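PDB 3U4J: NAD-dependent aldehyde dehydrogenase from Sinorhizobium meliloti, which probably oxidises aldehydes with NAD or NADP as electron acceptor, and binds a calcium ion. Local coordinates for residues A[71-76]-A[218-223]; A[184-187]-A[191-194]; A[287-292]-A[325-330]; A[295-300]-A[386-391]. All coordinates share one frame; numbering follows the deposited sequence.

Contact 1: A[71-76]-A[218-223]; sequences RKAFDA and DGVFNV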
loop_
_atom_site.group_PDB
_atom_site.type_symbol
_atom_site.label_atom_id
_atom_site.label_comp_id
_atom_site.label_asym_id
_atom_site.label_seq_id
_atom_site.Cartn_x
_atom_site.Cartn_y
_atom_site.Cartn_z
ATOM N N ARG A 71 -1.921 -30.798 -7.287
ATOM C CA ARG A 71 -0.824 -30.581 -8.239
ATOM C C ARG A 71 -1.334 -30.407 -9.684
ATOM O O ARG A 71 -0.962 -29.454 -10.390
ATOM C CB ARG A 71 0.179 -31.732 -8.129
ATOM C CG ARG A 71 1.562 -31.455 -8.751
ATOM C CD ARG A 71 2.410 -30.500 -7.897
ATOM N NE ARG A 71 2.381 -29.163 -8.472
ATOM C CZ ARG A 71 2.851 -28.066 -7.895
ATOM N NH1 ARG A 71 3.408 -28.106 -6.695
ATOM N NH2 ARG A 71 2.752 -26.915 -8.535
ATOM N N LYS A 72 -2.183 -31.330 -10.110
ATOM C CA LYS A 72 -2.774 -31.279 -11.450
ATOM C C LYS A 72 -3.648 -30.034 -11.573
ATOM O O LYS A 72 -3.540 -29.298 -12.558
ATOM C CB LYS A 72 -3.586 -32.554 -11.718
ATOM C CG LYS A 72 -4.226 -32.588 -13.132
ATOM C CD LYS A 72 -4.928 -33.943 -13.448
ATOM C CE LYS A 72 -5.896 -34.393 -12.335
ATOM N NZ LYS A 72 -6.995 -35.316 -12.813
ATOM N N ALA A 73 -4.466 -29.756 -10.551
ATOM C CA ALA A 73 -5.328 -28.557 -10.583
ATOM C C ALA A 73 -4.533 -27.274 -10.766
ATOM O O ALA A 73 -4.946 -26.401 -11.505
ATOM C CB ALA A 73 -6.218 -28.471 -9.328
ATOM N N PHE A 74 -3.391 -27.171 -10.092
ATOM C CA PHE A 74 -2.538 -26.006 -10.190
ATOM C C PHE A 74 -1.721 -25.923 -11.493
ATOM O O PHE A 74 -1.641 -24.848 -12.124
ATOM C CB PHE A 74 -1.564 -25.945 -9.025
ATOM C CG PHE A 74 -0.844 -24.633 -8.949
ATOM C CD1 PHE A 74 0.428 -24.487 -9.477
ATOM C CD2 PHE A 74 -1.483 -23.515 -8.406
ATOM C CE1 PHE A 74 1.080 -23.243 -9.437
ATOM C CE2 PHE A 74 -0.851 -22.289 -8.367
ATOM C CZ PHE A 74 0.435 -22.143 -8.887
ATOM N N ASP A 75 -1.102 -27.045 -11.861
ATOM C CA ASP A 75 -0.224 -27.094 -13.045
ATOM C C ASP A 75 -0.953 -27.092 -14.388
ATOM O O ASP A 75 -0.464 -26.506 -15.357
ATOM C CB ASP A 75 0.717 -28.312 -12.978
ATOM C CG ASP A 75 1.744 -28.207 -11.849
ATOM O OD1 ASP A 75 2.075 -27.093 -11.415
ATOM O OD2 ASP A 75 2.223 -29.258 -11.378
ATOM N N ALA A 76 -2.110 -27.741 -14.459
ATOM C CA ALA A 76 -2.799 -27.892 -15.745
ATOM C C ALA A 76 -4.224 -27.349 -15.753
ATOM O O ALA A 76 -4.767 -27.055 -16.832
ATOM C CB ALA A 76 -2.770 -29.390 -16.216
ATOM N N ASP A 218 -12.502 -29.080 -10.070
ATOM C CA ASP A 218 -12.010 -30.310 -9.461
ATOM C C ASP A 218 -10.529 -30.167 -9.065
ATOM O O ASP A 218 -9.722 -29.637 -9.850
ATOM C CB ASP A 218 -12.156 -31.435 -10.494
ATOM C CG ASP A 218 -13.604 -31.919 -10.645
ATOM O OD1 ASP A 218 -14.497 -31.399 -9.940
ATOM O OD2 ASP A 218 -13.847 -32.846 -11.456
ATOM N N GLY A 219 -10.185 -30.599 -7.851
ATOM C CA GLY A 219 -8.775 -30.642 -7.426
ATOM C C GLY A 219 -8.277 -29.352 -6.792
ATOM O O GLY A 219 -7.193 -29.322 -6.215
ATOM N N VAL A 220 -9.060 -28.274 -6.900
ATOM C CA VAL A 220 -8.674 -26.997 -6.241
ATOM C C VAL A 220 -8.769 -27.133 -4.723
ATOM O O VAL A 220 -7.914 -26.638 -3.995
ATOM C CB VAL A 220 -9.528 -25.813 -6.700
ATOM C CG1 VAL A 220 -9.160 -24.535 -5.888
ATOM C CG2 VAL A 220 -9.320 -25.541 -8.183
ATOM N N PHE A 221 -9.811 -27.804 -4.252
ATOM C CA PHE A 221 -10.079 -27.894 -2.815
ATOM C C PHE A 221 -10.390 -29.365 -2.522
ATOM O O PHE A 221 -11.472 -29.868 -2.842
ATOM C CB PHE A 221 -11.250 -26.935 -2.470
ATOM C CG PHE A 221 -11.631 -26.861 -0.985
ATOM C CD1 PHE A 221 -10.986 -27.606 -0.004
ATOM C CD2 PHE A 221 -12.706 -26.040 -0.599
ATOM C CE1 PHE A 221 -11.388 -27.522 1.341
ATOM C CE2 PHE A 221 -13.101 -25.934 0.737
ATOM C CZ PHE A 221 -12.452 -26.686 1.711
ATOM N N ASN A 222 -9.415 -30.054 -1.931
ATOM C CA ASN A 222 -9.517 -31.483 -1.623
ATOM C C ASN A 222 -9.494 -31.617 -0.110
ATOM O O ASN A 222 -8.885 -30.779 0.569
ATOM C CB ASN A 222 -8.274 -32.213 -2.166
ATOM C CG ASN A 222 -8.058 -31.968 -3.633
ATOM O OD1 ASN A 222 -8.696 -32.596 -4.463
ATOM N ND2 ASN A 222 -7.148 -31.052 -3.964
ATOM N N VAL A 223 -10.120 -32.668 0.419
ATOM C CA VAL A 223 -10.084 -32.896 1.860
ATOM C C VAL A 223 -9.766 -34.368 2.128
ATOM O O VAL A 223 -10.381 -35.244 1.528
ATOM C CB VAL A 223 -11.421 -32.550 2.548
ATOM C CG1 VAL A 223 -11.347 -32.738 4.071
ATOM C CG2 VAL A 223 -11.743 -31.111 2.312
#

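Contact 2: A[184-187]-A[191-194]; sequences WAIG and TVVL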
loop_
_atom_site.group_PDB
_atom_site.type_symbol
_atom_site.label_atom_id
_atom_site.label_comp_id
_atom_site.label_asym_id
_atom_site.label_seq_id
_atom_site.Cartn_x
_atom_site.Cartn_y
_atom_site.Cartn_z
ATOM N N TRP A 184 -8.120 -17.603 1.657
ATOM C CA TRP A 184 -6.953 -16.811 1.373
ATOM C C TRP A 184 -5.995 -17.523 0.421
ATOM O O TRP A 184 -5.398 -16.892 -0.476
ATOM C CB TRP A 184 -6.250 -16.402 2.670
ATOM C CG TRP A 184 -6.869 -15.133 3.281
ATOM C CD1 TRP A 184 -6.369 -13.863 3.193
ATOM C CD2 TRP A 184 -8.101 -15.032 4.032
ATOM N NE1 TRP A 184 -7.218 -12.981 3.832
ATOM C CE2 TRP A 184 -8.278 -13.665 4.362
ATOM C CE3 TRP A 184 -9.058 -15.965 4.471
ATOM C CZ2 TRP A 184 -9.370 -13.197 5.129
ATOM C CZ3 TRP A 184 -10.176 -15.505 5.217
ATOM C CH2 TRP A 184 -10.318 -14.120 5.536
ATOM N N ALA A 185 -5.870 -18.831 0.611
ATOM C CA ALA A 185 -5.009 -19.660 -0.226
ATOM C C ALA A 185 -5.572 -19.813 -1.651
ATOM O O ALA A 185 -4.924 -19.459 -2.626
ATOM C CB ALA A 185 -4.816 -21.064 0.465
ATOM N N ILE A 186 -6.796 -20.310 -1.791
ATOM C CA ILE A 186 -7.343 -20.489 -3.161
ATOM C C ILE A 186 -7.662 -19.135 -3.810
ATOM O O ILE A 186 -7.619 -19.001 -5.024
ATOM C CB ILE A 186 -8.588 -21.410 -3.193
ATOM C CG1 ILE A 186 -9.756 -20.813 -2.379
ATOM C CG2 ILE A 186 -8.197 -22.787 -2.665
ATOM C CD1 ILE A 186 -11.144 -21.385 -2.694
ATOM N N GLY A 187 -7.963 -18.128 -2.991
ATOM C CA GLY A 187 -8.130 -16.754 -3.490
ATOM C C GLY A 187 -6.847 -16.196 -4.075
ATOM O O GLY A 187 -6.886 -15.421 -5.015
ATOM N N THR A 191 -4.010 -24.223 -4.931
ATOM C CA THR A 191 -4.919 -25.350 -4.740
ATOM C C THR A 191 -4.515 -25.947 -3.408
ATOM O O THR A 191 -3.378 -25.741 -2.957
ATOM C CB THR A 191 -4.758 -26.406 -5.856
ATOM O OG1 THR A 191 -3.389 -26.851 -5.903
ATOM C CG2 THR A 191 -5.108 -25.787 -7.179
ATOM N N VAL A 192 -5.431 -26.663 -2.764
ATOM C CA VAL A 192 -5.187 -27.067 -1.386
ATOM C C VAL A 192 -5.582 -28.511 -1.080
ATOM O O VAL A 192 -6.477 -29.080 -1.722
ATOM C CB VAL A 192 -5.924 -26.137 -0.368
ATOM C CG1 VAL A 192 -5.568 -24.682 -0.606
ATOM C CG2 VAL A 192 -7.441 -26.361 -0.375
ATOM N N VAL A 193 -4.914 -29.079 -0.083
ATOM C CA VAL A 193 -5.376 -30.291 0.549
ATOM C C VAL A 193 -5.596 -29.964 2.012
ATOM O O VAL A 193 -4.656 -29.575 2.725
ATOM C CB VAL A 193 -4.363 -31.481 0.392
ATOM C CG1 VAL A 193 -4.866 -32.719 1.115
ATOM C CG2 VAL A 193 -4.135 -31.804 -1.106
ATOM N N LEU A 194 -6.841 -30.114 2.440
ATOM C CA LEU A 194 -7.273 -29.777 3.790
ATOM C C LEU A 194 -7.315 -31.053 4.608
ATOM O O LEU A 194 -7.973 -32.015 4.209
ATOM C CB LEU A 194 -8.688 -29.152 3.773
ATOM C CG LEU A 194 -9.357 -28.777 5.115
ATOM C CD1 LEU A 194 -8.495 -27.792 5.873
ATOM C CD2 LEU A 194 -10.748 -28.194 4.927
#

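Contact 3: A[287-292]-A[325-330]; sequences AAADGI and LDISRK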
loop_
_atom_site.group_PDB
_atom_site.type_symbol
_atom_site.label_atom_id
_atom_site.label_comp_id
_atom_site.label_asym_id
_atom_site.label_seq_id
_atom_site.Cartn_x
_atom_site.Cartn_y
_atom_site.Cartn_z
ATOM N N ALA A 287 -17.387 -4.321 32.825
ATOM C CA ALA A 287 -16.980 -4.767 31.494
ATOM C C ALA A 287 -15.764 -5.699 31.551
ATOM O O ALA A 287 -15.730 -6.737 30.880
ATOM C CB ALA A 287 -16.708 -3.571 30.603
ATOM N N ALA A 288 -14.764 -5.314 32.344
ATOM C CA ALA A 288 -13.553 -6.099 32.523
ATOM C C ALA A 288 -13.887 -7.473 33.105
ATOM O O ALA A 288 -13.378 -8.488 32.636
ATOM C CB ALA A 288 -12.531 -5.355 33.388
ATOM N N ALA A 289 -14.756 -7.509 34.114
ATOM C CA ALA A 289 -15.152 -8.777 34.750
ATOM C C ALA A 289 -15.804 -9.756 33.743
ATOM O O ALA A 289 -15.474 -10.932 33.716
ATOM C CB ALA A 289 -16.103 -8.504 35.924
ATOM N N ASP A 290 -16.705 -9.237 32.910
ATOM C CA ASP A 290 -17.382 -10.011 31.876
ATOM C C ASP A 290 -16.373 -10.501 30.832
ATOM O O ASP A 290 -16.408 -11.658 30.405
ATOM C CB ASP A 290 -18.482 -9.130 31.255
ATOM C CG ASP A 290 -19.197 -9.802 30.107
ATOM O OD1 ASP A 290 -18.811 -9.560 28.936
ATOM O OD2 ASP A 290 -20.146 -10.583 30.370
ATOM N N GLY A 291 -15.461 -9.618 30.438
ATOM C CA GLY A 291 -14.423 -9.954 29.472
ATOM C C GLY A 291 -13.435 -10.990 29.992
ATOM O O GLY A 291 -12.908 -11.798 29.217
ATOM N N ILE A 292 -13.155 -10.962 31.303
ATOM C CA ILE A 292 -12.327 -11.999 31.911
ATOM C C ILE A 292 -13.010 -13.377 31.827
ATOM O O ILE A 292 -12.394 -14.358 31.409
ATOM C CB ILE A 292 -11.911 -11.660 33.394
ATOM C CG1 ILE A 292 -11.096 -10.358 33.479
ATOM C CG2 ILE A 292 -11.135 -12.809 33.990
ATOM C CD1 ILE A 292 -9.817 -10.335 32.600
ATOM N N LEU A 325 -16.436 -14.020 39.921
ATOM C CA LEU A 325 -16.989 -15.220 40.542
ATOM C C LEU A 325 -18.506 -15.267 40.486
ATOM O O LEU A 325 -19.097 -16.339 40.317
ATOM C CB LEU A 325 -16.477 -15.386 41.973
ATOM C CG LEU A 325 -14.975 -15.618 42.099
ATOM C CD1 LEU A 325 -14.621 -15.559 43.591
ATOM C CD2 LEU A 325 -14.526 -16.951 41.498
ATOM N N ASP A 326 -19.143 -14.110 40.588
ATOM C CA ASP A 326 -20.591 -14.060 40.438
ATOM C C ASP A 326 -21.028 -14.535 39.047
ATOM O O ASP A 326 -21.985 -15.315 38.914
ATOM C CB ASP A 326 -21.133 -12.656 40.730
ATOM C CG ASP A 326 -22.638 -12.654 40.958
ATOM O OD1 ASP A 326 -23.111 -13.455 41.804
ATOM O OD2 ASP A 326 -23.353 -11.863 40.297
ATOM N N ILE A 327 -20.331 -14.075 38.007
ATOM C CA ILE A 327 -20.632 -14.543 36.647
ATOM C C ILE A 327 -20.362 -16.049 36.565
ATOM O O ILE A 327 -21.178 -16.807 36.039
ATOM C CB ILE A 327 -19.843 -13.748 35.553
ATOM C CG1 ILE A 327 -20.368 -12.301 35.472
ATOM C CG2 ILE A 327 -19.992 -14.404 34.200
ATOM C CD1 ILE A 327 -19.391 -11.270 34.824
ATOM N N SER A 328 -19.256 -16.478 37.151
ATOM C CA SER A 328 -18.816 -17.843 36.984
ATOM C C SER A 328 -19.775 -18.846 37.648
ATOM O O SER A 328 -19.933 -19.969 37.159
ATOM C CB SER A 328 -17.356 -18.015 37.446
ATOM O OG SER A 328 -16.525 -17.030 36.839
ATOM N N ARG A 329 -20.436 -18.416 38.727
ATOM C CA ARG A 329 -21.424 -19.265 39.434
ATOM C C ARG A 329 -22.717 -19.426 38.637
ATOM O O ARG A 329 -23.452 -20.397 38.846
ATOM C CB ARG A 329 -21.858 -18.611 40.753
ATOM C CG ARG A 329 -20.846 -18.539 41.804
ATOM C CD ARG A 329 -21.544 -18.136 43.101
ATOM N NE ARG A 329 -21.838 -16.712 43.185
ATOM C CZ ARG A 329 -21.045 -15.844 43.803
ATOM N NH1 ARG A 329 -19.916 -16.254 44.386
ATOM N NH2 ARG A 329 -21.374 -14.572 43.847
ATOM N N LYS A 330 -23.035 -18.438 37.802
ATOM C CA LYS A 330 -24.321 -18.399 37.110
ATOM C C LYS A 330 -24.239 -18.910 35.676
ATOM O O LYS A 330 -25.207 -19.466 35.167
ATOM C CB LYS A 330 -24.886 -16.975 37.063
ATOM C CG LYS A 330 -25.248 -16.357 38.417
ATOM C CD LYS A 330 -25.521 -14.858 38.203
ATOM C CE LYS A 330 -26.452 -14.277 39.236
ATOM N NZ LYS A 330 -25.754 -13.883 40.483
#

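Contact 4: A[295-300]-A[386-391]; sequences GVYHNA and PTVFAG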
loop_
_atom_site.group_PDB
_atom_site.type_symbol
_atom_site.label_atom_id
_atom_site.label_comp_id
_atom_site.label_asym_id
_atom_site.label_seq_id
_atom_site.Cartn_x
_atom_site.Cartn_y
_atom_site.Cartn_z
ATOM N N GLY A 295 -13.051 -14.463 28.256
ATOM C CA GLY A 295 -11.707 -14.795 27.783
ATOM C C GLY A 295 -11.273 -16.194 28.145
ATOM O O GLY A 295 -10.578 -16.849 27.361
ATOM N N VAL A 296 -11.662 -16.652 29.337
ATOM C CA VAL A 296 -11.205 -17.965 29.820
ATOM C C VAL A 296 -12.215 -19.087 29.541
ATOM O O VAL A 296 -11.821 -20.239 29.314
ATOM C CB VAL A 296 -10.749 -17.934 31.326
ATOM C CG1 VAL A 296 -11.901 -17.619 32.261
ATOM C CG2 VAL A 296 -10.065 -19.263 31.718
ATOM N N TYR A 297 -13.500 -18.740 29.519
ATOM C CA TYR A 297 -14.552 -19.741 29.307
ATOM C C TYR A 297 -14.972 -19.976 27.853
ATOM O O TYR A 297 -15.609 -20.990 27.541
ATOM C CB TYR A 297 -15.780 -19.386 30.136
ATOM C CG TYR A 297 -15.476 -19.271 31.617
ATOM C CD1 TYR A 297 -14.566 -20.141 32.220
ATOM C CD2 TYR A 297 -16.100 -18.294 32.417
ATOM C CE1 TYR A 297 -14.259 -20.034 33.575
ATOM C CE2 TYR A 297 -15.816 -18.204 33.797
ATOM C CZ TYR A 297 -14.895 -19.086 34.347
ATOM O OH TYR A 297 -14.587 -19.039 35.682
ATOM N N HIS A 298 -14.656 -19.034 26.977
ATOM C CA HIS A 298 -14.978 -19.177 25.571
ATOM C C HIS A 298 -14.441 -20.511 25.071
ATOM O O HIS A 298 -13.270 -20.842 25.288
ATOM C CB HIS A 298 -14.349 -18.037 24.770
ATOM C CG HIS A 298 -14.543 -18.172 23.289
ATOM N ND1 HIS A 298 -15.788 -18.242 22.710
ATOM C CD2 HIS A 298 -13.646 -18.275 22.276
ATOM C CE1 HIS A 298 -15.657 -18.356 21.399
ATOM N NE2 HIS A 298 -14.366 -18.391 21.113
ATOM N N ASN A 299 -15.306 -21.270 24.408
ATOM C CA ASN A 299 -14.952 -22.589 23.917
ATOM C C ASN A 299 -14.448 -23.518 25.013
ATOM O O ASN A 299 -13.643 -24.414 24.762
ATOM C CB ASN A 299 -13.919 -22.481 22.796
ATOM C CG ASN A 299 -14.125 -23.524 21.729
ATOM O OD1 ASN A 299 -13.179 -24.201 21.300
ATOM N ND2 ASN A 299 -15.350 -23.646 21.274
ATOM N N ALA A 300 -14.903 -23.279 26.239
ATOM C CA ALA A 300 -14.482 -24.059 27.400
ATOM C C ALA A 300 -12.962 -23.932 27.625
ATOM O O ALA A 300 -12.312 -24.846 28.142
ATOM C CB ALA A 300 -14.957 -25.548 27.277
ATOM N N PRO A 386 -16.100 -24.662 35.430
ATOM C CA PRO A 386 -15.369 -23.405 35.396
ATOM C C PRO A 386 -14.469 -23.285 36.627
ATOM O O PRO A 386 -14.934 -23.473 37.777
ATOM C CB PRO A 386 -16.481 -22.361 35.448
ATOM C CG PRO A 386 -17.608 -23.011 34.760
ATOM C CD PRO A 386 -17.544 -24.454 35.192
ATOM N N THR A 387 -13.205 -22.969 36.379
ATOM C CA THR A 387 -12.174 -23.037 37.407
ATOM C C THR A 387 -11.363 -21.755 37.491
ATOM O O THR A 387 -10.926 -21.213 36.462
ATOM C CB THR A 387 -11.244 -24.253 37.143
ATOM O OG1 THR A 387 -12.037 -25.460 37.114
ATOM C CG2 THR A 387 -10.117 -24.363 38.223
ATOM N N VAL A 388 -11.165 -21.270 38.720
ATOM C CA VAL A 388 -10.360 -20.071 38.970
ATOM C C VAL A 388 -9.324 -20.323 40.079
ATOM O O VAL A 388 -9.671 -20.817 41.158
ATOM C CB VAL A 388 -11.237 -18.876 39.368
ATOM C CG1 VAL A 388 -10.363 -17.656 39.690
ATOM C CG2 VAL A 388 -12.260 -18.555 38.274
ATOM N N PHE A 389 -8.060 -20.014 39.789
ATOM C CA PHE A 389 -6.984 -20.002 40.792
ATOM C C PHE A 389 -6.557 -18.575 41.119
ATOM O O PHE A 389 -6.433 -17.723 40.218
ATOM C CB PHE A 389 -5.756 -20.745 40.300
ATOM C CG PHE A 389 -5.861 -22.236 40.363
ATOM C CD1 PHE A 389 -5.712 -22.921 41.586
ATOM C CD2 PHE A 389 -6.039 -22.973 39.191
ATOM C CE1 PHE A 389 -5.764 -24.350 41.639
ATOM C CE2 PHE A 389 -6.104 -24.386 39.219
ATOM C CZ PHE A 389 -5.963 -25.080 40.463
ATOM N N ALA A 390 -6.328 -18.319 42.403
ATOM C CA ALA A 390 -5.800 -17.049 42.860
ATOM C C ALA A 390 -4.424 -17.309 43.451
ATOM O O ALA A 390 -4.053 -18.461 43.685
ATOM C CB ALA A 390 -6.714 -16.451 43.898
ATOM N N GLY A 391 -3.650 -16.246 43.677
ATOM C CA GLY A 391 -2.329 -16.406 44.312
ATOM C C GLY A 391 -1.325 -17.129 43.437
ATOM O O GLY A 391 -0.400 -17.781 43.925
#

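Contact 1: A[71-76]-A[218-223]
A73 of helix 60-75 sets its methyl group on the backbone of G219, at the turn that leads into strand 221-223. That strand pairs with strand 191-195 in the parallel part of the Rossmann-like coenzyme domain of aldehyde dehydrogenases, so the contact puts the last turns of the helix beside the sheet. A73 CB lies 3.4 Å from G219 O and 3.7 Å from D218 O. A looser apolar contact follows, with A73 CB 4.4 Å from V220 CG2. The CA atoms of A73 and G219 are only 5.1 Å apart. G219 suits this closeness: at its positive phi of 88° a side chain would press on the carbonyl oxygen of D218, and its CB would also come too near A73 CB.

N222 fixes the same turn from the strand side. From CB, which points toward the helix without reaching it, the chain runs to CG and the flat amide. OD1 accepts the backbone N-H of D28. ND2 turns back to G219 O at 2.8 Å, coming from above the carbonyl plane, and also bonds V192 O. The oxygen that A73 CB touches is therefore held by a side chain as well.

One turn before D75, R71 grips that aspartate side-on. R71 NE lies 2.9 Å from D75 OD2, and R71 NH1 reaches D242 and N240 O. R71 NH2 meets D75 OD1 at 3.0 Å, with an N-H...O angle of 160°, and R450 of the second subunit binds that same carboxylate oxygen.

Contact 2: A[184-187]-A[191-194]
V192 turns CG1 beside its backbone N and anti to its own carbonyl carbon (chi1 -54°), and this methyl faces A185 and I186 of the helix. The first torsion of I186 (chi1 63°) puts CG1 in the crowded position between N and the carbonyl carbon. That leaves CG2 beside the backbone N, on the strand side, while the longer branch ends in CD1 and leads away.

V192 CG1 touches two methyl groups. It is 3.8 Å from A185 CB, and V192 CG1 is also 3.8 Å from I186 CG2. The two helix carbons, A185 CB and I186 CG2, are 4.9 Å apart, so CG1 fits over the dip between them. V192 CG2 is more distant, 4.3 Å from I186 CG2. The side chains of I186 and V192 cross at about a right angle, so they meet through methyls and not along their lengths. No hydrogen bond joins the two segments.

The segments belong to the beta-alpha-beta crossover formed by strand 153-168, helix 174-187 and strand 191-195 in the Rossmann-like domain. Three residues link the helix to its strand, and the CA atoms of I186 and T191 lie 5.7 Å apart.

Successive strand residues serve different neighbours. V192 also packs on I167 and F221 of the flanking strands. T191 and V193 lean on helix 60-75, where T191 OG1 bonds A70 O. At the helix end, I186 O accepts a hydrogen bond from W79 NE1.

Contact 3: A[287-292]-A[325-330]
I327 of helix 317-330 pushes its CD1 methyl against the backbone of A289 and D290 on helix 285-297. The two helices belong to the alpha/beta catalytic domain of the aldehyde dehydrogenase fold. Helix 285-297 connects the parallel strands 275-279 and 307-313, and helix 317-330 follows the second of them.

The apolar part depends on one methyl. I327 CG1 lies beside the backbone N (chi1 -69°), and the second torsion is extended, which carries CD1 out to the other helix. I327 CD1 is 3.8 Å from D290 CA and 4.0 Å from the A289 carbonyl carbon. Side chains meet more loosely, with A289 CB 4.4 Å from I327 CD1. The CA atoms of D290 and I327 are 7.3 Å apart, close for helices, and the small A289 side chain is consistent with that closeness.

Hydrogen bonds to the second subunit take the D290 carboxylate. Its OD1 accepts the backbone N-H of W504 of that subunit and its OD2 that of F505. F505 of the second subunit also packs on I327, so the helix pair is covered there by the partner chain.

Salt bridges run along helix 317-330 itself, joining D326 to R329 and K330. D326 OD1 takes both donors: K330 NZ at 3.0 Å, on the syn side but tilted 31° out of the carboxylate plane, and R329 NH2 at 2.9 Å on the anti side.

Contact 4: A[295-300]-A[386-391]
The phenol ring of Y297, which meets P386 and V388 across the contact, has V296 CG1 on one face, 3.6 Å above the ring plane and offset toward its rim. P386 approaches the ring obliquely. Its CB lies 3.7 Å from Y297 CE1, and P386 CB is 3.8 Å from Y297 CZ. At the end of the ring, Y297 OH lies 3.5 Å from V388 CG2. The Y297 side chain crosses those of P386 and V388 at about a right angle.

Y297 CG stands beside the backbone N and anti to the carbonyl carbon (chi1 -57°). From there the ring reaches across to P386 and V388, where strand geometry resumes within the broken strand 383-390. Y297 is buried, and its hydroxyl hydrogen-bonds S328 OG of helix 317-330. W504 of the second subunit also packs on the Y297 side chain. With an alanine here the ring and hydroxyl go, which would probably open a gap beside P386 and V388 CG2 and cost S328 one of its hydrogen-bond partners.

Y297 ends the helical part of its segment. The chain then turns, and A300 N bonds Y297 O at 2.7 Å.

The contact joins the C-terminal end of helix 285-297 to an inner strand of the catalytic-domain sheet. Strand 383-390 runs parallel to strand 407-413 and antiparallel to strand 368-371. T387 CB points away from segment 295-300, and the T387 side chain packs on V359 of helix 349-364.

Overall arrangement
The four contacts form two pairs on opposite sides of the chain's centre. Contacts 1 and 2 have centres 9 Å apart and share the coenzyme-domain sheet, where V220 O and V192 N lie 2.8 Å apart, a probable hydrogen bond. In sequence, contact 2 is nested inside the loop closed by contact 1. Contacts 3 and 4 have centres 10 Å apart and both use helix 285-297. They touch through S328 OG and Y297 OH, 3.0 Å apart. Between the pairs nothing touches: the nearest atoms of contacts 2 and 4 are about 17 Å apart. Contacts 1, 3 and 4 also meet the second subunit. All four lie away from the calcium site at L17 and E50.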